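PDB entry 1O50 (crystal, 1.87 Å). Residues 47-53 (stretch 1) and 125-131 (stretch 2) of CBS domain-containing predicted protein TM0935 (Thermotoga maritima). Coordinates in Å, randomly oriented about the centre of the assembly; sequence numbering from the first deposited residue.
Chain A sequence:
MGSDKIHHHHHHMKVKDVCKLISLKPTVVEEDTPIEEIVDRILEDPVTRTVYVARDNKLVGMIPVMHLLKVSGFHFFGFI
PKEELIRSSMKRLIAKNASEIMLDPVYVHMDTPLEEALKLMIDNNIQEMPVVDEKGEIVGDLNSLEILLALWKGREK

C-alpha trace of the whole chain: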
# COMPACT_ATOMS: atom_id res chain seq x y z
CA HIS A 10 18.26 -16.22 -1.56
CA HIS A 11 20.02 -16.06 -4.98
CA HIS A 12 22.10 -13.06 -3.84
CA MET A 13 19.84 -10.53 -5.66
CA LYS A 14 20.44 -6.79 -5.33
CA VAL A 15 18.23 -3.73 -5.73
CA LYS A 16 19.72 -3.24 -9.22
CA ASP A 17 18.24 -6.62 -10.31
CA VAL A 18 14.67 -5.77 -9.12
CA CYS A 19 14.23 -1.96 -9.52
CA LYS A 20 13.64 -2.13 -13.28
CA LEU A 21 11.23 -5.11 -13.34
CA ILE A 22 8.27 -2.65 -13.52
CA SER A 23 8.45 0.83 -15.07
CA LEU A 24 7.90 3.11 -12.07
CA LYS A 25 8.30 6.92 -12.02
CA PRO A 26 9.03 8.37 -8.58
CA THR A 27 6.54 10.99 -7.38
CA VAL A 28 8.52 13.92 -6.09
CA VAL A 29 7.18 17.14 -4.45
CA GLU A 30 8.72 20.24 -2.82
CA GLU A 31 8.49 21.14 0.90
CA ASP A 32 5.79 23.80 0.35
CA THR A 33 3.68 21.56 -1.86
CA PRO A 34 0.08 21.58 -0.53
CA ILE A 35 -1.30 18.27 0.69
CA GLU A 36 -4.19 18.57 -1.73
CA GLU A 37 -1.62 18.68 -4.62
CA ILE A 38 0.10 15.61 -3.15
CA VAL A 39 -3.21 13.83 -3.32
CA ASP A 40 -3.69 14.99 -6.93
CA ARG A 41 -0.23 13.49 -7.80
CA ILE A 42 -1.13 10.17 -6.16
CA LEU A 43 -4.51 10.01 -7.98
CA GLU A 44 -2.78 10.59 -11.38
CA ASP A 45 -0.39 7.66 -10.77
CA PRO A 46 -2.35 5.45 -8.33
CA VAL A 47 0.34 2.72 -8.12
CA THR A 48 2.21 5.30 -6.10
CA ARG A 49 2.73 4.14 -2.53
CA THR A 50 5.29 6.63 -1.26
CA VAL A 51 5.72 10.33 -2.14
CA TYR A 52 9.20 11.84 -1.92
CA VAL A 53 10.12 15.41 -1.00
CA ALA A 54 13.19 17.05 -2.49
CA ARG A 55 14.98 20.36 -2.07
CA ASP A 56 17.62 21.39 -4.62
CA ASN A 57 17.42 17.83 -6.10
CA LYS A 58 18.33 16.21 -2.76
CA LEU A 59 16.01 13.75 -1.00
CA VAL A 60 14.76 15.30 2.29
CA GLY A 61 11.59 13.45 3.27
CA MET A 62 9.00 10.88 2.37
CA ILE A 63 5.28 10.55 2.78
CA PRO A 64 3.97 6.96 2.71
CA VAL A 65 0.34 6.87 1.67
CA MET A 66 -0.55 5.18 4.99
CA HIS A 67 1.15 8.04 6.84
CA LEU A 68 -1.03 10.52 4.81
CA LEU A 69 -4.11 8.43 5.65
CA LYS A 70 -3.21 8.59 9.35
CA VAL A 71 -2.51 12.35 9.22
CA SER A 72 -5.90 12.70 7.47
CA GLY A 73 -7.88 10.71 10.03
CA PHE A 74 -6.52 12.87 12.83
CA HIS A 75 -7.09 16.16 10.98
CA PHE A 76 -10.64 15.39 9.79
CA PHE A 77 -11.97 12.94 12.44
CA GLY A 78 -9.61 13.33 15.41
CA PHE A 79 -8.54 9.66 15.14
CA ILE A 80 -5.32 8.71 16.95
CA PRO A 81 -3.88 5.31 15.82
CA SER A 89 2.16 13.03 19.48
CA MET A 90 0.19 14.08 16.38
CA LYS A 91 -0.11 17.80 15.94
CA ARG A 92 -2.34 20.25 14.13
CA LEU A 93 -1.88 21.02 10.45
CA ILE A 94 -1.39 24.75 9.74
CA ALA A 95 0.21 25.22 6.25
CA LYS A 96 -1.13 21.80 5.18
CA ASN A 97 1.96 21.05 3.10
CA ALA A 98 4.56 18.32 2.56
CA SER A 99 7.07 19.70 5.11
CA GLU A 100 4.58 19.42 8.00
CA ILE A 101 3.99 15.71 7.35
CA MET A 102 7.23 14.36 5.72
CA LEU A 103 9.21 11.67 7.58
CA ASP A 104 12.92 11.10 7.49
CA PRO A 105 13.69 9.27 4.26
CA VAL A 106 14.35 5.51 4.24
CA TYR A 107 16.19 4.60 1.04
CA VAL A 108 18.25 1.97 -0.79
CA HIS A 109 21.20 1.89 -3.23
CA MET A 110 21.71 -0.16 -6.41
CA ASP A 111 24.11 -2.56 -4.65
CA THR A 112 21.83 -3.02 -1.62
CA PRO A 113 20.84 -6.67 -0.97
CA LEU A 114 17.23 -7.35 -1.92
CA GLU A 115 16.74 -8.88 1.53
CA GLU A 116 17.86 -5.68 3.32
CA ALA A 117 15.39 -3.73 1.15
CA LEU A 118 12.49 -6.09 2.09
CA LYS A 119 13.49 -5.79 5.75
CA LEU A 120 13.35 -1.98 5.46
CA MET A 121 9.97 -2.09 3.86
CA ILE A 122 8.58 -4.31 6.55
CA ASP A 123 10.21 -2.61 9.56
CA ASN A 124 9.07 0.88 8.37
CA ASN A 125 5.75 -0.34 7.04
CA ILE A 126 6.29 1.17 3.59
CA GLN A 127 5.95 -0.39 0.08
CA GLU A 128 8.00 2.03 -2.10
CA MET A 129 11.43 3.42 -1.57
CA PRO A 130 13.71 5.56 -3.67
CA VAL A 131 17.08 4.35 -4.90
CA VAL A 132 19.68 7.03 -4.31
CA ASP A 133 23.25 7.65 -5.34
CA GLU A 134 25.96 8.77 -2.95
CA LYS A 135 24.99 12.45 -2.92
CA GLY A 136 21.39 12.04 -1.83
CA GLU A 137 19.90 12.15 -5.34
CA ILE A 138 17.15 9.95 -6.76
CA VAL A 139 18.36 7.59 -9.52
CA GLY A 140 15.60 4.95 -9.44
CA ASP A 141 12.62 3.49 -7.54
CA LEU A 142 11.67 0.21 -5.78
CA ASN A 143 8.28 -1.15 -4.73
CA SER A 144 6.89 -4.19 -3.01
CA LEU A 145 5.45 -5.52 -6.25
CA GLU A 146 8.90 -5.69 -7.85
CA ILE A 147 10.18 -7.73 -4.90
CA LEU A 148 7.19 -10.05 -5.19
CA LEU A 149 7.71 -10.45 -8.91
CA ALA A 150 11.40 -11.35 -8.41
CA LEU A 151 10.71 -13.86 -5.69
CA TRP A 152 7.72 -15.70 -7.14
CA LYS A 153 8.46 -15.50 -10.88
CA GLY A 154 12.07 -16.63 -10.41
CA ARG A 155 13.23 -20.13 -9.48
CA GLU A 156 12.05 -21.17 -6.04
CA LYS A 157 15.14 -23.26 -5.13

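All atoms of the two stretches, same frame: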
# COMPACT_ATOMS: atom_id res chain seq x y z
N VAL A 47 -0.60 3.73 -8.56
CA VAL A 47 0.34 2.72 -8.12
C VAL A 47 1.24 3.28 -7.02
O VAL A 47 1.87 2.52 -6.25
CB VAL A 47 1.18 2.18 -9.38
CG1 VAL A 47 2.22 3.15 -9.88
CG2 VAL A 47 1.78 0.83 -9.14
N THR A 48 1.27 4.61 -6.93
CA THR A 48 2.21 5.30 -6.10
C THR A 48 1.90 4.93 -4.67
O THR A 48 0.75 4.97 -4.27
CB THR A 48 2.02 6.79 -6.26
OG1 THR A 48 2.40 7.22 -7.57
CG2 THR A 48 2.94 7.58 -5.38
N ARG A 49 2.93 4.58 -3.91
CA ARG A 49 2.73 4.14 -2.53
C ARG A 49 3.51 5.00 -1.54
O ARG A 49 3.20 5.00 -0.33
CB ARG A 49 3.03 2.63 -2.38
CG ARG A 49 1.87 1.74 -2.89
CD ARG A 49 2.37 0.38 -3.28
NE ARG A 49 1.33 -0.63 -3.43
CZ ARG A 49 0.70 -0.92 -4.53
NH1 ARG A 49 0.90 -0.23 -5.65
NH2 ARG A 49 -0.17 -1.93 -4.51
N THR A 50 4.50 5.70 -2.05
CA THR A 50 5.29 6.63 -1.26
C THR A 50 5.60 7.87 -2.13
O THR A 50 6.10 7.74 -3.27
CB THR A 50 6.60 6.00 -0.73
OG1 THR A 50 6.35 4.77 0.01
CG2 THR A 50 7.24 6.93 0.33
N VAL A 51 5.28 9.06 -1.60
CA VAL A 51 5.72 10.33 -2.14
C VAL A 51 7.04 10.80 -1.52
O VAL A 51 7.24 10.72 -0.32
CB VAL A 51 4.60 11.41 -1.99
CG1 VAL A 51 5.11 12.75 -2.49
CG2 VAL A 51 3.35 10.97 -2.81
N TYR A 52 7.92 11.31 -2.36
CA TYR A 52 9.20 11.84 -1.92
C TYR A 52 9.16 13.36 -1.97
O TYR A 52 8.44 13.94 -2.78
CB TYR A 52 10.36 11.32 -2.79
CG TYR A 52 10.28 9.82 -3.03
CD1 TYR A 52 10.14 8.94 -1.95
CD2 TYR A 52 10.34 9.27 -4.31
CE1 TYR A 52 10.04 7.58 -2.15
CE2 TYR A 52 10.25 7.87 -4.50
CZ TYR A 52 10.10 7.06 -3.41
OH TYR A 52 10.02 5.70 -3.56
N VAL A 53 9.98 13.97 -1.12
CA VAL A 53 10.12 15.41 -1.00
C VAL A 53 11.60 15.76 -1.21
O VAL A 53 12.49 15.24 -0.51
CB VAL A 53 9.63 15.91 0.41
CG1 VAL A 53 9.61 17.45 0.48
CG2 VAL A 53 8.28 15.34 0.73
N ASN A 125 7.10 -0.23 7.56
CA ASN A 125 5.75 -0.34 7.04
C ASN A 125 5.52 0.56 5.84
O ASN A 125 4.54 1.32 5.80
CB ASN A 125 4.68 -0.09 8.11
CG ASN A 125 3.26 -0.32 7.55
OD1 ASN A 125 3.08 -1.22 6.74
ND2 ASN A 125 2.26 0.48 7.96
N ILE A 126 6.44 0.50 4.87
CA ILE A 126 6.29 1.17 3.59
C ILE A 126 6.41 0.15 2.44
O ILE A 126 6.96 -0.92 2.64
CB ILE A 126 7.37 2.30 3.45
CG1 ILE A 126 8.76 1.68 3.43
CG2 ILE A 126 7.28 3.35 4.61
CD1 ILE A 126 9.89 2.67 3.47
N GLN A 127 5.89 0.46 1.26
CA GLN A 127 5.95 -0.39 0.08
C GLN A 127 6.59 0.26 -1.16
O GLN A 127 6.41 -0.21 -2.30
CB GLN A 127 4.54 -0.91 -0.24
CG GLN A 127 3.98 -1.73 0.91
CD GLN A 127 2.77 -2.51 0.58
OE1 GLN A 127 2.70 -3.09 -0.47
NE2 GLN A 127 1.82 -2.62 1.53
N GLU A 128 7.33 1.36 -0.97
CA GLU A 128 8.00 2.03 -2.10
C GLU A 128 9.06 2.89 -1.51
O GLU A 128 8.84 3.60 -0.52
CB GLU A 128 7.07 2.90 -2.92
CG GLU A 128 7.67 3.41 -4.21
CD GLU A 128 6.77 4.32 -5.02
OE1 GLU A 128 5.64 4.53 -4.63
OE2 GLU A 128 7.19 4.82 -6.09
N MET A 129 10.25 2.78 -2.08
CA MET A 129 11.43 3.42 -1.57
C MET A 129 12.17 3.93 -2.75
O MET A 129 12.16 3.29 -3.79
CB MET A 129 12.34 2.42 -0.88
CG MET A 129 12.05 2.21 0.53
SD MET A 129 13.21 1.12 1.40
CE MET A 129 12.98 -0.26 0.48
N PRO A 130 12.90 5.04 -2.58
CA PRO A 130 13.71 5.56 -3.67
C PRO A 130 15.07 4.89 -3.64
O PRO A 130 15.50 4.43 -2.59
CB PRO A 130 13.83 7.04 -3.30
CG PRO A 130 13.87 7.04 -1.83
CD PRO A 130 13.03 5.88 -1.38
N VAL A 131 15.72 4.82 -4.79
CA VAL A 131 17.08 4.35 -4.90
C VAL A 131 17.93 5.59 -5.13
O VAL A 131 17.65 6.37 -6.04
CB VAL A 131 17.24 3.34 -6.07
CG1 VAL A 131 18.64 2.79 -6.11
CG2 VAL A 131 16.18 2.21 -5.94
O HOH W 1 4.51 1.93 -6.34
O HOH W 2 0.29 -2.52 -1.78
O HOH W 3 4.68 3.12 1.46
O HOH W 4 6.67 7.53 -5.84

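The residues that touch are at least 76 apart in sequence. The two segments meet where strands begin at residues 50 and 128, and in the loops just before them; the strand directions differ by 37° and their axes come no closer than 7.1 Å. No backbone-to-backbone hydrogen bond links them; the direct hydrogen bonds each use a side chain, and waters add to them. Thr50 and Glu128 lie nearest, with their CA atoms 5.4 Å apart, while those of Tyr52 and Pro130 are 7.9 Å apart.

Glu128 is the centre of the contact and gives up the most surface to the other stretch. Its CA-to-CB bond points toward stretch 1, and with chi1 and chi2 both t the chain is fully extended, carrying the carboxylate to the backbone where loop gives way to strand. There Glu128 OE1 accepts two hydrogen bonds, from Arg49 N at 2.8 Å, nearly straight at 167°, and from Thr50 N at 3.1 Å. A carboxylate oxygen suits this place because it can accept from two successive amides at once. Water 1 adds a weak hydrogen bond to Glu128 OE1 at 3.3 Å and a firmer one to Val47 O at 2.7 Å. The other oxygen is also occupied: water 4 lies 2.8 Å from Glu128 OE2 and 2.6 Å from Thr50 O. The cost of burial falls on the backbone, since Glu128 N is left without a partner.

Thr50 answers from the other strand. Its m rotamer directs OG1 to Glu128 O, and Thr50 OG1 donates a hydrogen bond of 2.8 Å to Glu128 O. The same hydroxyl accepts from water 3, with Thr50 OG1 2.8 Å from the water oxygen, and this water in turn accepts from Gln127 N at 2.9 Å. A short side chain with a hydroxyl thus serves both a carbonyl and a bridging water close to its own backbone.

The CA-to-CB bond of Arg49 also points toward stretch 2, but its guanidinium does not pair with the Glu128 carboxylate. With chi1 m and chi2 and chi3 t, the side chain runs past Gln127, Arg49 CD lying 4.0 Å from Gln127 CB. At chi4 of 91° the guanidinium turns across the chain, and Arg49 NH1 reaches back to donate to Val47 O at 3.0 Å, bracing the loop. Arg49 NE donates to water 2 at 2.7 Å, and this water donates to Gln127 OE1 at 2.8 Å. The length of arginine and the amide of glutamine make this water-mediated link possible.

Farther along, Tyr52, with chi1 m, lays its ring against Pro130. Pro130 CB sits over one face, 3.9 Å from the Tyr52 ring centroid and 17° off the normal, a CH-pi contact; Tyr52 CE1 and Pro130 CD approach to 3.5 Å. Proline suits this spot because its compact ring offers C-H groups to the aromatic surface. Tyr52 OH reaches the strand itself, 2.9 Å from Met129 C, but its hydrogen bonding is satisfied elsewhere in the structure. Between these inward residues, Val51 and Met129 point away, in keeping with strand alternation.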